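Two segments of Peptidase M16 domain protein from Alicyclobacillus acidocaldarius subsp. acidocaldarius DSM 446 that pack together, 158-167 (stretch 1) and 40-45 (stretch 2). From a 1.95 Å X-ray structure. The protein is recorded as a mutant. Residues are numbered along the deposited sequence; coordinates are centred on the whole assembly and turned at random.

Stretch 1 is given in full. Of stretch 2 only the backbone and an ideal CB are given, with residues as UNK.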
# COMPACT_ATOMS: atom_id res chain seq x y z
N HIS A 158 -18.79 26.83 0.01
CA HIS A 158 -20.15 27.31 0.12
C HIS A 158 -21.15 26.54 -0.75
O HIS A 158 -22.25 26.26 -0.29
CB HIS A 158 -20.25 28.79 -0.30
CG HIS A 158 -19.46 29.73 0.55
ND1 HIS A 158 -20.05 30.75 1.28
CD2 HIS A 158 -18.13 29.86 0.74
CE1 HIS A 158 -19.11 31.41 1.93
NE2 HIS A 158 -17.94 30.88 1.63
N GLU A 159 -20.79 26.32 -2.01
CA GLU A 159 -21.74 25.85 -3.04
C GLU A 159 -21.15 24.78 -3.97
O GLU A 159 -21.90 24.03 -4.57
CB GLU A 159 -22.15 26.99 -4.00
CG GLU A 159 -22.82 28.16 -3.46
CD GLU A 159 -22.39 29.47 -4.19
OE1 GLU A 159 -22.68 29.63 -5.42
OE2 GLU A 159 -21.80 30.34 -3.49
N HIS A 160 -19.83 24.79 -4.18
CA HIS A 160 -19.18 23.86 -5.09
C HIS A 160 -19.57 22.39 -4.75
O HIS A 160 -19.60 22.03 -3.57
CB HIS A 160 -17.66 24.03 -5.05
CG HIS A 160 -16.95 23.39 -6.21
ND1 HIS A 160 -16.87 22.02 -6.38
CD2 HIS A 160 -16.34 23.94 -7.29
CE1 HIS A 160 -16.22 21.76 -7.49
NE2 HIS A 160 -15.89 22.90 -8.07
N PRO A 161 -19.90 21.56 -5.77
CA PRO A 161 -20.26 20.17 -5.50
C PRO A 161 -19.25 19.31 -4.75
O PRO A 161 -19.66 18.28 -4.17
CB PRO A 161 -20.46 19.58 -6.91
CG PRO A 161 -20.89 20.74 -7.73
CD PRO A 161 -20.09 21.88 -7.20
N VAL A 162 -17.98 19.71 -4.74
CA VAL A 162 -16.94 18.98 -4.02
C VAL A 162 -17.30 18.84 -2.52
O VAL A 162 -16.76 18.00 -1.81
CB VAL A 162 -15.55 19.62 -4.22
CG1 VAL A 162 -15.45 20.97 -3.45
CG2 VAL A 162 -14.41 18.63 -3.79
N ARG A 163 -18.24 19.64 -2.05
CA ARG A 163 -18.65 19.58 -0.65
C ARG A 163 -19.56 18.40 -0.31
O ARG A 163 -19.81 18.14 0.86
CB ARG A 163 -19.28 20.89 -0.22
CG ARG A 163 -20.64 21.19 -0.74
CD ARG A 163 -21.03 22.64 -0.43
NE ARG A 163 -20.95 22.93 1.02
CZ ARG A 163 -21.84 22.55 1.96
NH1 ARG A 163 -22.93 21.83 1.66
NH2 ARG A 163 -21.61 22.85 3.22
N ILE A 164 -20.07 17.73 -1.35
CA ILE A 164 -20.84 16.50 -1.23
C ILE A 164 -19.95 15.31 -1.52
O ILE A 164 -19.16 15.32 -2.47
CB ILE A 164 -22.01 16.51 -2.22
CG1 ILE A 164 -22.81 17.80 -2.02
CG2 ILE A 164 -22.95 15.30 -1.98
CD1 ILE A 164 -23.45 17.92 -0.64
N ASP A 165 -20.07 14.25 -0.72
CA ASP A 165 -19.21 13.09 -0.92
C ASP A 165 -19.51 12.40 -2.27
O ASP A 165 -20.58 12.55 -2.85
CB ASP A 165 -19.31 12.09 0.25
CG ASP A 165 -18.05 11.19 0.36
OD1 ASP A 165 -17.03 11.36 -0.41
OD2 ASP A 165 -18.10 10.30 1.20
N ILE A 166 -18.55 11.65 -2.75
CA ILE A 166 -18.56 11.06 -4.08
C ILE A 166 -19.82 10.25 -4.40
O ILE A 166 -20.32 10.35 -5.53
CB ILE A 166 -17.24 10.30 -4.35
CG1 ILE A 166 -16.09 11.34 -4.50
CG2 ILE A 166 -17.36 9.39 -5.59
CD1 ILE A 166 -14.72 10.75 -4.24
N ALA A 167 -20.34 9.50 -3.42
CA ALA A 167 -21.55 8.71 -3.59
C ALA A 167 -22.87 9.51 -3.56
O ALA A 167 -23.93 8.98 -3.89
CB ALA A 167 -21.59 7.57 -2.53
N UNK A 40 -16.95 13.09 -13.33
CA UNK A 40 -16.89 12.60 -11.95
C UNK A 40 -17.96 13.19 -11.09
O UNK A 40 -18.92 13.76 -11.60
CB UNK A 40 -15.52 12.90 -11.33
N UNK A 41 -17.76 13.10 -9.77
CA UNK A 41 -18.80 13.48 -8.80
C UNK A 41 -19.17 14.95 -8.87
O UNK A 41 -20.32 15.30 -8.52
CB UNK A 41 -18.34 13.15 -7.38
N UNK A 42 -18.24 15.81 -9.30
CA UNK A 42 -18.52 17.24 -9.27
C UNK A 42 -19.24 17.77 -10.50
O UNK A 42 -19.65 18.92 -10.51
CB UNK A 42 -17.21 18.01 -9.10
N UNK A 43 -19.44 16.91 -11.51
CA UNK A 43 -20.13 17.31 -12.74
C UNK A 43 -21.64 17.23 -12.54
O UNK A 43 -22.34 16.44 -13.18
CB UNK A 43 -19.70 16.43 -13.92
N UNK A 44 -22.14 18.04 -11.60
CA UNK A 44 -23.55 18.07 -11.26
C UNK A 44 -24.39 18.72 -12.37
O UNK A 44 -25.52 18.30 -12.61
CB UNK A 44 -23.75 18.82 -9.94
N UNK A 45 -23.87 19.77 -12.99
CA UNK A 45 -24.65 20.49 -13.99
C UNK A 45 -23.84 20.65 -15.27
O UNK A 45 -22.59 20.77 -15.25
CB UNK A 45 -25.08 21.86 -13.46

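Stretch 2 opens at position 40, whose ideal CB has nothing of stretch 1 within 5.5 Å. Its backbone angles, -146/-162, are unusual for most residues but easy for glycine, so glycine is a natural choice, although stretch 1 itself excludes little. The deposited residue is Gly40, which begins a type I beta turn closed by the backbone hydrogen bond from N of position 43 to Gly40 O, 3.2 Å.

At position 41 the CA-to-CB bond points toward stretch 1, into a region lined with backbone acceptors: the ideal CB lies 3.9 Å from Ile166 O and 5.4 Å from Ile164 O. A small polar side chain able to donate, such as serine, threonine or asparagine, would suit this setting, and alanine would fit but leave the carbonyls unanswered. The residue is Ser41, with chi1 in the p well. Its OG packs 3.6 Å from Ile166 CG1 and reaches stretch 1 through a water, which lies 2.7 Å from Ser41 OG and donates a hydrogen bond to Ile164 O at 2.8 Å.

Position 42 points sideways, yet its ideal CB stands 4.2 Å from both His160 CE1 and Pro161 CB and 4.7 Å from Val162 N. These neighbours favour a compact apolar group; valine, isoleucine, leucine or alanine are all plausible. Val42 occupies the site, with CB 4.0 Å from Pro161 CB and CG1 4.0 Å from Val162 CB. The imidazole beside it is held by its own stretch, since Val162 N donates to His160 ND1 at 3.0 Å. The backbone contributes as well, with Val42 O 3.5 Å from Pro161 CG.

The CA-to-CB bond of position 43 points away from stretch 1, which therefore sets little preference; a residue able to accept from the backbone, such as aspartate or asparagine, is reasonable. Asp43 OD2 accepts from Gly40 N at 2.9 Å, tying the turn together.

Position 44 points toward stretch 1, and its ideal CB is 4.1 Å from Pro161 CG. Beyond the proline lie Ile164 and the carbonyl of Glu159, so a long side chain with an apolar stem, such as methionine, lysine or arginine, could follow this surface. Arg44 does so: its guanidinium lies with one face over Pro161, NH2 being 3.7 Å from Pro161 CA, while Ile164 CG1 approaches its edge, 3.6 Å from NH2. Arg44 NH1 is 3.8 Å from Glu159 O; NE and NH2 find hydrogen bonds elsewhere in the structure.

Position 45 meets nothing of stretch 1 and could accept many residues; it is Ala45.

Stretch 2, residues 40-45: GSVDRA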
# COMPACT_ATOMS: atom_id res chain seq x y z
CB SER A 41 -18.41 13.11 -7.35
OG SER A 41 -17.25 13.83 -6.89
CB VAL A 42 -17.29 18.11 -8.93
CG1 VAL A 42 -16.71 17.70 -7.54
CG2 VAL A 42 -16.26 18.12 -10.07
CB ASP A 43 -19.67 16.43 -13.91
CG ASP A 43 -18.27 16.73 -14.33
OD1 ASP A 43 -18.07 17.89 -14.77
OD2 ASP A 43 -17.38 15.82 -14.20
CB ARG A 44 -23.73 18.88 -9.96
CG ARG A 44 -25.15 19.05 -9.49
CD ARG A 44 -25.24 20.06 -8.34
NE ARG A 44 -24.70 19.52 -7.10
CZ ARG A 44 -24.34 20.25 -6.04
NH1 ARG A 44 -24.39 21.59 -6.09
NH2 ARG A 44 -23.89 19.63 -4.95
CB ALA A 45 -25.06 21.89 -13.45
O HOH W 1 -18.57 15.47 -5.21
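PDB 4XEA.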